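PDB 6IF7: chitin binding protein from Tectaria macrodonta, which binds copper and chitin, kills insects, and is possibly a lytic polysaccharide monooxygenase that cleaves chitin by oxidation. Local coordinates for residues 10-15 and 40-45; 31-36 and 70-75; 97-102 and 143-148; 111-116 and 127-132. One frame throughout, in Å; residues are numbered along the deposited sequence.

Interaction 1 of 4, residues 10-15 and 40-45; sequences RVYRCR and YDWNEV
Trp42 lays its indole against the side chains of Tyr12 and Arg15 on helix 10-16, while Val11 packs on its backbone and CB, in the mainly helical and loop region that flanks the beta-sandwich core of this AA10 lytic polysaccharide monooxygenase. Tyr12 and Trp42 run side by side and point the same way. Their six-membered rings have centroids 4.3 Å apart and planes inclined at 31°, an oblique pairing in which Tyr12 CD1 sits over the middle of one indole face. Asn43 CB lies over the opposite face near the rim, and Ile98 of the neighbouring sheet also touches both Tyr12 and Trp42. The Val11 and Trp42 side chains cross at about a right angle, Val11 CG2 3.7 Å from Trp42 CB; Val11 CG1 approaches Trp42 O at 3.3 Å and Val45 CG2 at 4.2 Å. An alanine at Trp42 would probably leave the Tyr12 ring without its aromatic mate and open a gap beside Arg15 CG. Arg15 CG, anti to the backbone N (chi1 169°), touches Trp42 CD1 at 3.5 Å. The chain then bends at chi2, and the guanidinium crosses Tyr40 with the two planes 72° apart, Tyr40 CE1 standing over its centre. A water in the guanidinium plane accepts from Arg15 NE at 2.9 Å and donates to Tyr40 O at 3.0 Å.

Interaction 2 of 4, residues 31-36 and 70-75; sequences VALSGT and KYRGLD. Unlike the reference sequence in segment 70-75: Tyr71 (reference Phe).
Ser34 OG carries both hydrogen bonds between helix 25-34 and the 3-10 turns of segment 70-75. It donates to Lys70 O at 2.8 Å. The donor approaches that carbonyl tilted 34° from its plane. In the other direction Ser34 OG accepts from Gly73 N at 2.9 Å, with an N-H...O angle of 159°. One hydroxyl thus serves as donor and acceptor at once, which fixes its rotation and ties two backbone groups three residues apart. Gly73 suits the position: a side chain there would start toward Ser34 OG, and even a beta carbon would come close to it. Outward from this pair, the Arg72 side chain, extended from CG to NE, crosses Leu33 obliquely at the helix end, Arg72 CG to Leu33 CD2 at 3.7 Å. Leu33 O lies over one face of its guanidinium, 3.1 Å from Arg72 NH2, but the angle is too poor for a hydrogen bond, and Arg72 NH1 instead donates to Phe69 O. Leu33 is the exposed member of the contact, reaching in to place CD2 3.8 Å from the buried Gly73 N. Gly35, with positive phi, ends the helix just beyond Ser34. A serine hydroxyl at a helix C-terminus thus bonds the backbone of a 3-10 segment, joining two pieces of the helix-and-loop region that flanks the sandwich core of the LPMO fold.

Interaction 3 of 4, residues 97-102 and 143-148; sequences YIATAA and GSYQIT
Gly143 O opens the second segment's bonding by accepting from Ala99 N at 3.0 Å, almost in line with its own C=O bond. Its positive phi, 81°, is easily adopted by glycine. Ser144 follows, in a non-hydrogen-bonded pair with Ile98: its OG lies 3.6 Å from Ile98 CB and is hydrogen-bonded to Glu5 on strand 2-6, while its CA makes a C-H...O contact with Tyr97 O. The axes of 97-99 and 144-147 run antiparallel, at 154° between N-to-C directions, in the four-stranded sheet of the immunoglobulin-like beta-sandwich characteristic of LPMOs. Tyr145 comes next and forms the hydrogen-bonded pair with Tyr97, Tyr145 N to Tyr97 O at 2.8 Å and Tyr97 N to Tyr145 O at 3.0 Å. Tyr145 CG stands anti to the carbonyl carbon (chi1 -71°), and the ring goes to the other face from Ser144, where Tyr145 CE2 packs on Ala99 CB at 3.8 Å. At the ring's far end, Tyr145 OH touches Ala102 CB and is hydrogen-bonded to the backbone N of His103, a copper ligand.

Interaction 4 of 4, residues 111-116 and 127-132; sequences VTREGY and LEELPF
Val111 O accepts a nearly straight hydrogen bond from Glu128 N, 2.9 Å long with an N-H...O angle of 178°, and this bond marks the close-packed part of the contact. Beside it Thr112 and Leu127 form a single backbone bridge with CA atoms 4.1 Å apart. Leu127 CD2 lies 4.0 Å from Thr112 CG2, and Val111 CB packs on Phe132 CE1 at the same distance. Val111 N lies at the edge of the Phe132 ring, near its plane, and donates to a water that in turn donates to Leu130 O. The single bridge joins two parts of the long loop between strands 105-111 and 133-136 of the LPMO sandwich.

The more exposed side belongs to Arg113, which extends from CG to NE across Leu127 and Glu128. Its NE gives Leu127 O a weak hydrogen bond of 2.8 Å, bent to 116°. The Glu128 chain bends at chi2 (-62°), turning CD toward Arg113; OE1 then lies over one guanidinium face, in a salt bridge 3.6 Å from Arg113 NH1. An alanine at Arg113 would probably leave the Glu128 carboxylate without its opposite charge and free to turn. Glu129 OE1 stays 4.3 Å from Arg113 NH2, beyond a salt bridge. With Glu128 the attraction is probably one of charge, no N-H being directed at OE1, beside the single weak hydrogen bond to Leu127 O.

In the fold
Interactions 1 and 2 belong to the same helix-and-loop region and touch directly: Tyr71 OH probably bonds to Asp41 O, and Val11 packs on Leu74. Their chemistry differs, with aromatic and aliphatic packing plus a water bridge in 10-15 with 40-45, but a two-bond hydroxyl in 31-36 with 70-75. Interaction 3 is regular strand pairing in the sandwich; it meets interaction 1 where Trp42 and Tyr12 touch Ile98 and Asn43 probably bonds to Thr100, near the copper site. Interaction 4, about 23 Å from interaction 1 between centres, sets buried Val111, Thr112 and Leu127 beside charged Arg113 and Glu128 toward solvent. Interaction 1 joins only buried and partly exposed residues; 2, 3 and 4 each include one exposed touching residue.

Interaction 1 of 4, residues 10-15 and 40-45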
loop_
_atom_site.group_PDB
_atom_site.type_symbol
_atom_site.label_atom_id
_atom_site.label_comp_id
_atom_site.label_asym_id
_atom_site.label_seq_id
_atom_site.Cartn_x
_atom_site.Cartn_y
_atom_site.Cartn_z
ATOM N N ARG A 10 -2.672 -1.299 4.785
ATOM C CA ARG A 10 -3.580 -2.292 5.408
ATOM C C ARG A 10 -2.816 -3.289 6.274
ATOM O O ARG A 10 -3.213 -3.571 7.412
ATOM C CB ARG A 10 -4.323 -3.093 4.341
ATOM C CG ARG A 10 -5.361 -2.301 3.604
ATOM C CD ARG A 10 -6.034 -3.118 2.529
ATOM N NE ARG A 10 -7.034 -2.276 1.867
ATOM C CZ ARG A 10 -7.727 -2.624 0.782
ATOM N NH1 ARG A 10 -7.567 -3.823 0.206
ATOM N NH2 ARG A 10 -8.596 -1.764 0.271
ATOM N N VAL A 11 -1.713 -3.799 5.723
ATOM C CA VAL A 11 -0.931 -4.831 6.380
ATOM C C VAL A 11 -0.298 -4.348 7.671
ATOM O O VAL A 11 -0.415 -5.039 8.681
ATOM C CB VAL A 11 0.070 -5.533 5.418
ATOM C CG1 VAL A 11 1.301 -4.675 5.089
ATOM C CG2 VAL A 11 0.441 -6.925 5.952
ATOM N N TYR A 12 0.295 -3.155 7.667
ATOM C CA TYR A 12 0.941 -2.623 8.869
ATOM C C TYR A 12 -0.073 -2.197 9.908
ATOM O O TYR A 12 0.145 -2.442 11.093
ATOM C CB TYR A 12 1.891 -1.488 8.522
ATOM C CG TYR A 12 2.687 -0.919 9.696
ATOM C CD1 TYR A 12 3.243 -1.753 10.682
ATOM C CD2 TYR A 12 2.926 0.459 9.788
ATOM C CE1 TYR A 12 4.015 -1.234 11.720
ATOM C CE2 TYR A 12 3.682 1.009 10.841
ATOM C CZ TYR A 12 4.212 0.160 11.820
ATOM O OH TYR A 12 4.934 0.698 12.862
ATOM N N ARG A 13 -1.188 -1.599 9.489
ATOM C CA ARG A 13 -2.296 -1.280 10.413
ATOM C C ARG A 13 -2.883 -2.523 11.113
ATOM O O ARG A 13 -3.106 -2.508 12.330
ATOM C CB ARG A 13 -3.421 -0.546 9.678
ATOM C CG ARG A 13 -4.630 -0.203 10.557
ATOM C CD ARG A 13 -5.733 0.570 9.807
ATOM N NE ARG A 13 -5.539 2.016 9.875
ATOM C CZ ARG A 13 -5.757 2.777 10.945
ATOM N NH1 ARG A 13 -6.212 2.256 12.076
ATOM N NH2 ARG A 13 -5.530 4.085 10.884
ATOM N N CYS A 14 -3.170 -3.575 10.344
ATOM C CA CYS A 14 -3.689 -4.814 10.938
ATOM C C CYS A 14 -2.675 -5.428 11.919
ATOM O O CYS A 14 -3.060 -5.859 13.001
ATOM C CB CYS A 14 -4.157 -5.818 9.881
ATOM S SG CYS A 14 -5.598 -5.250 8.938
ATOM N N ARG A 15 -1.386 -5.385 11.588
ATOM C CA ARG A 15 -0.349 -5.728 12.573
ATOM C C ARG A 15 -0.486 -4.940 13.874
ATOM O O ARG A 15 -0.385 -5.526 14.959
ATOM C CB ARG A 15 1.063 -5.506 12.008
ATOM C CG ARG A 15 2.191 -5.590 13.030
ATOM C CD ARG A 15 2.392 -7.022 13.492
ATOM N NE ARG A 15 3.301 -7.120 14.639
ATOM C CZ ARG A 15 2.951 -7.007 15.919
ATOM N NH1 ARG A 15 1.709 -6.765 16.286
ATOM N NH2 ARG A 15 3.870 -7.133 16.851
ATOM N N TYR A 40 2.492 -10.655 11.124
ATOM C CA TYR A 40 3.797 -10.457 11.724
ATOM C C TYR A 40 4.862 -10.272 10.642
ATOM O O TYR A 40 5.870 -9.657 10.913
ATOM C CB TYR A 40 4.169 -11.605 12.660
ATOM C CG TYR A 40 3.257 -11.714 13.858
ATOM C CD1 TYR A 40 3.185 -10.684 14.788
ATOM C CD2 TYR A 40 2.457 -12.838 14.051
ATOM C CE1 TYR A 40 2.362 -10.778 15.900
ATOM C CE2 TYR A 40 1.637 -12.948 15.156
ATOM C CZ TYR A 40 1.596 -11.909 16.075
ATOM O OH TYR A 40 0.749 -11.983 17.144
ATOM N N ASP A 41 4.626 -10.795 9.433
ATOM C CA ASP A 41 5.459 -10.512 8.250
ATOM C C ASP A 41 4.905 -9.362 7.391
ATOM O O ASP A 41 4.947 -9.424 6.143
ATOM C CB ASP A 41 5.588 -11.765 7.368
ATOM C CG ASP A 41 6.067 -12.991 8.131
ATOM O OD1 ASP A 41 6.615 -12.836 9.240
ATOM O OD2 ASP A 41 5.878 -14.104 7.612
ATOM N N TRP A 42 4.425 -8.296 8.047
ATOM C CA TRP A 42 3.814 -7.136 7.349
ATOM C C TRP A 42 4.806 -6.424 6.420
ATOM O O TRP A 42 4.408 -5.740 5.452
ATOM C CB TRP A 42 3.203 -6.125 8.345
ATOM C CG TRP A 42 4.214 -5.563 9.285
ATOM C CD1 TRP A 42 4.544 -6.052 10.506
ATOM C CD2 TRP A 42 5.072 -4.447 9.054
ATOM N NE1 TRP A 42 5.540 -5.290 11.076
ATOM C CE2 TRP A 42 5.887 -4.299 10.197
ATOM C CE3 TRP A 42 5.217 -3.537 8.004
ATOM C CZ2 TRP A 42 6.835 -3.288 10.314
ATOM C CZ3 TRP A 42 6.159 -2.508 8.134
ATOM C CH2 TRP A 42 6.949 -2.398 9.268
ATOM N N ASN A 43 6.091 -6.589 6.716
ATOM C CA ASN A 43 7.150 -5.907 5.977
ATOM C C ASN A 43 7.634 -6.636 4.723
ATOM O O ASN A 43 8.599 -6.198 4.082
ATOM C CB ASN A 43 8.335 -5.619 6.923
ATOM C CG ASN A 43 8.974 -6.888 7.480
ATOM O OD1 ASN A 43 8.452 -7.988 7.328
ATOM N ND2 ASN A 43 10.108 -6.726 8.144
ATOM N N GLU A 44 6.975 -7.739 4.374
ATOM C CA GLU A 44 7.441 -8.589 3.305
ATOM C C GLU A 44 6.304 -8.965 2.352
ATOM O O GLU A 44 6.162 -10.128 1.964
ATOM C CB GLU A 44 8.155 -9.833 3.887
ATOM C CG GLU A 44 9.100 -10.485 2.895
ATOM C CD GLU A 44 9.801 -11.705 3.446
ATOM O OE1 GLU A 44 9.145 -12.735 3.631
ATOM O OE2 GLU A 44 11.015 -11.630 3.671
ATOM N N VAL A 45 5.516 -7.973 1.944
ATOM C CA VAL A 45 4.616 -8.136 0.791
ATOM C C VAL A 45 5.456 -7.893 -0.474
ATOM O O VAL A 45 5.379 -6.856 -1.130
ATOM C CB VAL A 45 3.374 -7.229 0.875
ATOM C CG1 VAL A 45 2.424 -7.527 -0.266
ATOM C CG2 VAL A 45 2.680 -7.412 2.230
HETATM O O HOH W 1 5.710 -8.070 13.413
#

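Interaction 2 of 4, residues 31-36 and 70-75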
loop_
_atom_site.group_PDB
_atom_site.type_symbol
_atom_site.label_atom_id
_atom_site.label_comp_id
_atom_site.label_asym_id
_atom_site.label_seq_id
_atom_site.Cartn_x
_atom_site.Cartn_y
_atom_site.Cartn_z
ATOM N N VAL A 31 -7.256 -11.101 8.933
ATOM C CA VAL A 31 -6.448 -12.018 9.728
ATOM C C VAL A 31 -7.112 -13.406 9.773
ATOM O O VAL A 31 -6.432 -14.424 9.691
ATOM C CB VAL A 31 -6.194 -11.485 11.156
ATOM C CG1 VAL A 31 -5.349 -12.477 11.960
ATOM C CG2 VAL A 31 -5.511 -10.106 11.135
ATOM N N ALA A 32 -8.436 -13.445 9.873
ATOM C CA ALA A 32 -9.151 -14.705 9.776
ATOM C C ALA A 32 -8.794 -15.434 8.468
ATOM O O ALA A 32 -8.570 -16.649 8.482
ATOM C CB ALA A 32 -10.649 -14.480 9.896
ATOM N N LEU A 33 -8.686 -14.702 7.357
ATOM C CA LEU A 33 -8.345 -15.324 6.071
ATOM C C LEU A 33 -6.868 -15.721 5.923
ATOM O O LEU A 33 -6.556 -16.870 5.584
ATOM C CB LEU A 33 -8.747 -14.407 4.915
ATOM C CG LEU A 33 -8.864 -15.098 3.550
ATOM C CD1 LEU A 33 -10.027 -16.095 3.547
ATOM C CD2 LEU A 33 -9.037 -14.061 2.453
ATOM N N SER A 34 -5.965 -14.773 6.145
ATOM C CA SER A 34 -4.540 -15.011 5.928
ATOM C C SER A 34 -3.848 -15.738 7.106
ATOM O O SER A 34 -2.736 -16.252 6.936
ATOM C CB SER A 34 -3.800 -13.687 5.606
ATOM O OG SER A 34 -3.817 -13.362 4.216
ATOM N N GLY A 35 -4.473 -15.751 8.293
ATOM C CA GLY A 35 -3.810 -16.228 9.506
ATOM C C GLY A 35 -2.887 -15.159 10.065
ATOM O O GLY A 35 -2.686 -14.113 9.452
ATOM N N THR A 36 -2.305 -15.419 11.226
ATOM C CA THR A 36 -1.577 -14.376 11.942
ATOM C C THR A 36 -0.176 -14.134 11.399
ATOM O O THR A 36 0.298 -12.988 11.401
ATOM C CB THR A 36 -1.462 -14.683 13.452
ATOM O OG1 THR A 36 -0.950 -16.003 13.609
ATOM C CG2 THR A 36 -2.800 -14.582 14.136
ATOM N N LYS A 70 -0.433 -16.016 0.478
ATOM C CA LYS A 70 -0.123 -15.658 1.862
ATOM C C LYS A 70 -0.800 -14.353 2.336
ATOM O O LYS A 70 -1.324 -14.296 3.442
ATOM C CB LYS A 70 1.396 -15.540 2.015
ATOM C CG LYS A 70 1.882 -14.999 3.346
ATOM C CD LYS A 70 3.393 -15.009 3.417
ATOM C CE LYS A 70 3.855 -14.593 4.798
ATOM N NZ LYS A 70 5.341 -14.431 4.869
ATOM N N TYR A 71 -0.807 -13.333 1.493
ATOM C CA TYR A 71 -1.386 -12.037 1.857
ATOM C C TYR A 71 -2.796 -11.792 1.311
ATOM O O TYR A 71 -3.249 -10.632 1.231
ATOM C CB TYR A 71 -0.426 -10.919 1.427
ATOM C CG TYR A 71 0.887 -10.975 2.166
ATOM C CD1 TYR A 71 0.981 -10.556 3.494
ATOM C CD2 TYR A 71 2.045 -11.458 1.544
ATOM C CE1 TYR A 71 2.197 -10.609 4.180
ATOM C CE2 TYR A 71 3.252 -11.520 2.218
ATOM C CZ TYR A 71 3.326 -11.105 3.544
ATOM O OH TYR A 71 4.551 -11.160 4.213
ATOM N N ARG A 72 -3.508 -12.872 0.980
ATOM C CA ARG A 72 -4.873 -12.802 0.403
ATOM C C ARG A 72 -5.932 -12.016 1.230
ATOM O O ARG A 72 -6.853 -11.407 0.671
ATOM C CB ARG A 72 -5.399 -14.217 0.132
ATOM C CG ARG A 72 -5.634 -15.059 1.397
ATOM C CD ARG A 72 -5.856 -16.512 0.994
ATOM N NE ARG A 72 -5.933 -17.505 2.067
ATOM C CZ ARG A 72 -4.905 -17.970 2.786
ATOM N NH1 ARG A 72 -3.675 -17.469 2.643
ATOM N NH2 ARG A 72 -5.125 -18.936 3.687
ATOM N N GLY A 73 -5.813 -12.040 2.547
ATOM C CA GLY A 73 -6.607 -11.138 3.400
ATOM C C GLY A 73 -6.544 -9.641 3.068
ATOM O O GLY A 73 -7.497 -8.911 3.319
ATOM N N LEU A 74 -5.437 -9.186 2.499
ATOM C CA LEU A 74 -5.293 -7.795 2.073
ATOM C C LEU A 74 -6.106 -7.450 0.819
ATOM O O LEU A 74 -6.257 -6.270 0.495
ATOM C CB LEU A 74 -3.819 -7.469 1.790
ATOM C CG LEU A 74 -2.823 -7.717 2.924
ATOM C CD1 LEU A 74 -1.441 -7.285 2.486
ATOM C CD2 LEU A 74 -3.204 -6.962 4.188
ATOM N N ASP A 75 -6.581 -8.471 0.092
ATOM C CA ASP A 75 -7.350 -8.249 -1.117
ATOM C C ASP A 75 -8.865 -8.057 -0.870
ATOM O O ASP A 75 -9.613 -7.779 -1.800
ATOM C CB ASP A 75 -7.099 -9.382 -2.106
ATOM C CG ASP A 75 -5.632 -9.456 -2.579
ATOM O OD1 ASP A 75 -4.986 -8.383 -2.800
ATOM O OD2 ASP A 75 -5.138 -10.604 -2.747
#

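Interaction 3 of 4, residues 97-102 and 143-148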
loop_
_atom_site.group_PDB
_atom_site.type_symbol
_atom_site.label_atom_id
_atom_site.label_comp_id
_atom_site.label_asym_id
_atom_site.label_seq_id
_atom_site.Cartn_x
_atom_site.Cartn_y
_atom_site.Cartn_z
ATOM N N TYR A 97 7.156 5.994 4.655
ATOM C CA TYR A 97 7.268 4.551 4.373
ATOM C C TYR A 97 8.241 4.004 5.398
ATOM O O TYR A 97 9.446 4.336 5.369
ATOM C CB TYR A 97 7.811 4.299 2.952
ATOM C CG TYR A 97 7.729 2.849 2.489
ATOM C CD1 TYR A 97 8.595 1.864 2.969
ATOM C CD2 TYR A 97 6.773 2.466 1.559
ATOM C CE1 TYR A 97 8.486 0.558 2.547
ATOM C CE2 TYR A 97 6.671 1.166 1.128
ATOM C CZ TYR A 97 7.517 0.221 1.624
ATOM O OH TYR A 97 7.364 -1.060 1.141
ATOM N N ILE A 98 7.723 3.173 6.299
ATOM C CA ILE A 98 8.544 2.598 7.373
ATOM C C ILE A 98 9.348 1.429 6.802
ATOM O O ILE A 98 8.794 0.517 6.152
ATOM C CB ILE A 98 7.748 2.187 8.652
ATOM C CG1 ILE A 98 8.705 1.608 9.727
ATOM C CG2 ILE A 98 6.650 1.166 8.365
ATOM C CD1 ILE A 98 8.090 1.494 11.112
ATOM N N ALA A 99 10.654 1.495 7.025
ATOM C CA ALA A 99 11.579 0.502 6.519
ATOM C C ALA A 99 12.254 -0.169 7.714
ATOM O O ALA A 99 13.013 0.465 8.436
ATOM C CB ALA A 99 12.603 1.148 5.597
ATOM N N THR A 100 11.931 -1.449 7.929
ATOM C CA THR A 100 12.655 -2.308 8.880
ATOM C C THR A 100 14.092 -2.574 8.380
ATOM O O THR A 100 14.995 -2.777 9.176
ATOM C CB THR A 100 11.926 -3.655 9.108
ATOM O OG1 THR A 100 11.818 -4.360 7.871
ATOM C CG2 THR A 100 10.526 -3.432 9.650
ATOM N N ALA A 101 14.275 -2.584 7.066
ATOM C CA ALA A 101 15.592 -2.625 6.425
ATOM C C ALA A 101 15.534 -1.738 5.188
ATOM O O ALA A 101 14.744 -2.004 4.271
ATOM C CB ALA A 101 15.946 -4.058 6.022
ATOM N N ALA A 102 16.337 -0.678 5.183
ATOM C CA ALA A 102 16.403 0.258 4.054
ATOM C C ALA A 102 17.026 -0.444 2.856
ATOM O O ALA A 102 17.781 -1.400 3.026
ATOM C CB ALA A 102 17.211 1.487 4.426
ATOM N N GLY A 143 14.111 5.586 10.897
ATOM C CA GLY A 143 13.565 4.319 10.403
ATOM C C GLY A 143 12.518 4.448 9.304
ATOM O O GLY A 143 12.091 3.417 8.746
ATOM N N SER A 144 12.107 5.681 8.975
ATOM C CA SER A 144 11.125 5.912 7.908
ATOM C C SER A 144 11.641 6.840 6.801
ATOM O O SER A 144 12.258 7.883 7.061
ATOM C CB SER A 144 9.845 6.500 8.468
ATOM O OG SER A 144 9.100 5.507 9.104
ATOM N N TYR A 145 11.339 6.450 5.562
ATOM C CA TYR A 145 11.533 7.307 4.410
ATOM C C TYR A 145 10.480 8.417 4.435
ATOM O O TYR A 145 9.303 8.143 4.606
ATOM C CB TYR A 145 11.412 6.508 3.119
ATOM C CG TYR A 145 12.548 5.557 2.835
ATOM C CD1 TYR A 145 13.820 6.036 2.487
ATOM C CD2 TYR A 145 12.344 4.167 2.853
ATOM C CE1 TYR A 145 14.853 5.160 2.178
ATOM C CE2 TYR A 145 13.373 3.282 2.550
ATOM C CZ TYR A 145 14.620 3.779 2.219
ATOM O OH TYR A 145 15.608 2.881 1.926
ATOM N N GLN A 146 10.933 9.660 4.315
ATOM C CA GLN A 146 10.080 10.840 4.180
ATOM C C GLN A 146 9.991 11.195 2.701
ATOM O O GLN A 146 11.004 11.359 2.026
ATOM C CB GLN A 146 10.680 12.032 4.948
ATOM C CG GLN A 146 11.012 11.706 6.392
ATOM C CD GLN A 146 11.174 12.917 7.267
ATOM O OE1 GLN A 146 11.561 13.994 6.815
ATOM N NE2 GLN A 146 10.895 12.745 8.544
ATOM N N ILE A 147 8.768 11.331 2.210
ATOM C CA ILE A 147 8.490 11.518 0.788
ATOM C C ILE A 147 7.567 12.739 0.627
ATOM O O ILE A 147 6.584 12.900 1.369
ATOM C CB ILE A 147 7.877 10.208 0.203
ATOM C CG1 ILE A 147 8.960 9.094 0.203
ATOM C CG2 ILE A 147 7.261 10.419 -1.184
ATOM C CD1 ILE A 147 8.443 7.705 -0.030
ATOM N N THR A 148 7.881 13.568 -0.364
ATOM C CA THR A 148 7.097 14.773 -0.668
ATOM C C THR A 148 6.494 14.695 -2.064
ATOM O O THR A 148 7.150 14.267 -3.032
ATOM C CB THR A 148 7.971 16.034 -0.586
ATOM O OG1 THR A 148 9.164 15.826 -1.359
ATOM C CG2 THR A 148 8.321 16.345 0.867
#

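Interaction 4 of 4, residues 111-116 and 127-132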
loop_
_atom_site.group_PDB
_atom_site.type_symbol
_atom_site.label_atom_id
_atom_site.label_comp_id
_atom_site.label_asym_id
_atom_site.label_seq_id
_atom_site.Cartn_x
_atom_site.Cartn_y
_atom_site.Cartn_z
ATOM N N VAL A 111 -2.621 6.557 -7.290
ATOM C CA VAL A 111 -3.945 6.679 -6.676
ATOM C C VAL A 111 -5.026 6.076 -7.580
ATOM O O VAL A 111 -4.903 6.063 -8.817
ATOM C CB VAL A 111 -4.295 8.158 -6.355
ATOM C CG1 VAL A 111 -4.748 8.922 -7.601
ATOM C CG2 VAL A 111 -5.352 8.223 -5.266
ATOM N N THR A 112 -6.092 5.602 -6.940
ATOM C CA THR A 112 -7.282 5.126 -7.634
ATOM C C THR A 112 -7.946 6.251 -8.442
ATOM O O THR A 112 -7.983 7.405 -8.005
ATOM C CB THR A 112 -8.324 4.550 -6.650
ATOM O OG1 THR A 112 -8.424 5.408 -5.501
ATOM C CG2 THR A 112 -7.923 3.169 -6.194
ATOM N N ARG A 113 -8.461 5.892 -9.614
ATOM C CA ARG A 113 -9.187 6.825 -10.479
ATOM C C ARG A 113 -10.553 7.227 -9.877
ATOM O O ARG A 113 -11.101 6.551 -8.998
ATOM C CB ARG A 113 -9.472 6.167 -11.826
ATOM C CG ARG A 113 -8.276 5.836 -12.688
ATOM C CD ARG A 113 -8.668 4.693 -13.619
ATOM N NE ARG A 113 -7.619 4.274 -14.544
ATOM C CZ ARG A 113 -7.235 4.943 -15.633
ATOM N NH1 ARG A 113 -7.799 6.100 -15.965
ATOM N NH2 ARG A 113 -6.259 4.462 -16.399
ATOM N N GLU A 114 -11.123 8.315 -10.393
ATOM C CA GLU A 114 -12.453 8.754 -9.958
ATOM C C GLU A 114 -13.447 7.643 -10.221
ATOM O O GLU A 114 -13.316 6.908 -11.205
ATOM C CB GLU A 114 -12.875 10.039 -10.676
ATOM C CG GLU A 114 -12.053 11.280 -10.280
ATOM C CD GLU A 114 -12.160 11.664 -8.806
ATOM O OE1 GLU A 114 -11.436 11.110 -7.946
ATOM O OE2 GLU A 114 -12.968 12.548 -8.494
ATOM N N GLY A 115 -14.399 7.468 -9.310
ATOM C CA GLY A 115 -15.368 6.391 -9.445
ATOM C C GLY A 115 -14.868 5.015 -9.044
ATOM O O GLY A 115 -15.499 4.014 -9.354
ATOM N N TYR A 116 -13.731 4.960 -8.355
ATOM C CA TYR A 116 -13.315 3.771 -7.597
ATOM C C TYR A 116 -14.380 3.335 -6.586
ATOM O O TYR A 116 -14.972 4.171 -5.904
ATOM C CB TYR A 116 -12.001 4.073 -6.866
ATOM C CG TYR A 116 -11.603 3.078 -5.807
ATOM C CD1 TYR A 116 -11.256 1.765 -6.147
ATOM C CD2 TYR A 116 -11.578 3.446 -4.469
ATOM C CE1 TYR A 116 -10.882 0.854 -5.161
ATOM C CE2 TYR A 116 -11.199 2.550 -3.479
ATOM C CZ TYR A 116 -10.857 1.260 -3.833
ATOM O OH TYR A 116 -10.502 0.387 -2.861
ATOM N N LEU A 127 -6.554 1.933 -10.983
ATOM C CA LEU A 127 -5.519 2.958 -10.677
ATOM C C LEU A 127 -5.281 3.906 -11.823
ATOM O O LEU A 127 -5.426 3.520 -12.959
ATOM C CB LEU A 127 -4.188 2.304 -10.358
ATOM C CG LEU A 127 -4.137 1.409 -9.127
ATOM C CD1 LEU A 127 -2.769 0.754 -9.106
ATOM C CD2 LEU A 127 -4.397 2.166 -7.843
ATOM N N GLU A 128 -4.867 5.135 -11.522
ATOM C CA GLU A 128 -4.364 6.029 -12.561
ATOM C C GLU A 128 -3.182 5.376 -13.302
ATOM O O GLU A 128 -2.439 4.600 -12.704
ATOM C CB GLU A 128 -3.924 7.380 -11.977
ATOM C CG GLU A 128 -5.025 8.275 -11.415
ATOM C CD GLU A 128 -6.071 8.716 -12.440
ATOM O OE1 GLU A 128 -6.196 8.136 -13.535
ATOM O OE2 GLU A 128 -6.813 9.656 -12.140
ATOM N N GLU A 129 -3.006 5.694 -14.584
ATOM C CA GLU A 129 -1.930 5.093 -15.389
ATOM C C GLU A 129 -0.584 5.546 -14.922
ATOM O O GLU A 129 0.343 4.767 -14.921
ATOM C CB GLU A 129 -2.040 5.420 -16.883
ATOM C CG GLU A 129 -3.341 4.944 -17.497
ATOM C CD GLU A 129 -3.252 4.649 -18.981
ATOM O OE1 GLU A 129 -3.797 5.451 -19.788
ATOM O OE2 GLU A 129 -2.640 3.612 -19.325
ATOM N N LEU A 130 -0.489 6.798 -14.507
ATOM C CA LEU A 130 0.779 7.383 -14.111
ATOM C C LEU A 130 0.869 7.629 -12.621
ATOM O O LEU A 130 -0.122 7.994 -11.994
ATOM C CB LEU A 130 0.961 8.722 -14.828
ATOM C CG LEU A 130 1.032 8.685 -16.361
ATOM C CD1 LEU A 130 1.627 9.990 -16.817
ATOM C CD2 LEU A 130 1.862 7.532 -16.891
ATOM N N PRO A 131 2.078 7.474 -12.050
ATOM C CA PRO A 131 2.249 7.765 -10.634
ATOM C C PRO A 131 2.234 9.256 -10.345
ATOM O O PRO A 131 2.641 10.060 -11.185
ATOM C CB PRO A 131 3.619 7.155 -10.297
ATOM C CG PRO A 131 4.347 7.015 -11.591
ATOM C CD PRO A 131 3.318 6.970 -12.686
ATOM N N PHE A 132 1.743 9.636 -9.176
ATOM C CA PHE A 132 1.811 11.041 -8.809
ATOM C C PHE A 132 3.073 11.395 -8.037
ATOM O O PHE A 132 3.384 12.586 -7.895
ATOM C CB PHE A 132 0.553 11.541 -8.080
ATOM C CG PHE A 132 0.342 10.956 -6.714
ATOM C CD1 PHE A 132 -0.304 9.733 -6.557
ATOM C CD2 PHE A 132 0.711 11.665 -5.579
ATOM C CE1 PHE A 132 -0.554 9.199 -5.289
ATOM C CE2 PHE A 132 0.484 11.125 -4.306
ATOM C CZ PHE A 132 -0.153 9.893 -4.169
HETATM O O HOH W 2 -1.464 8.077 -9.564
#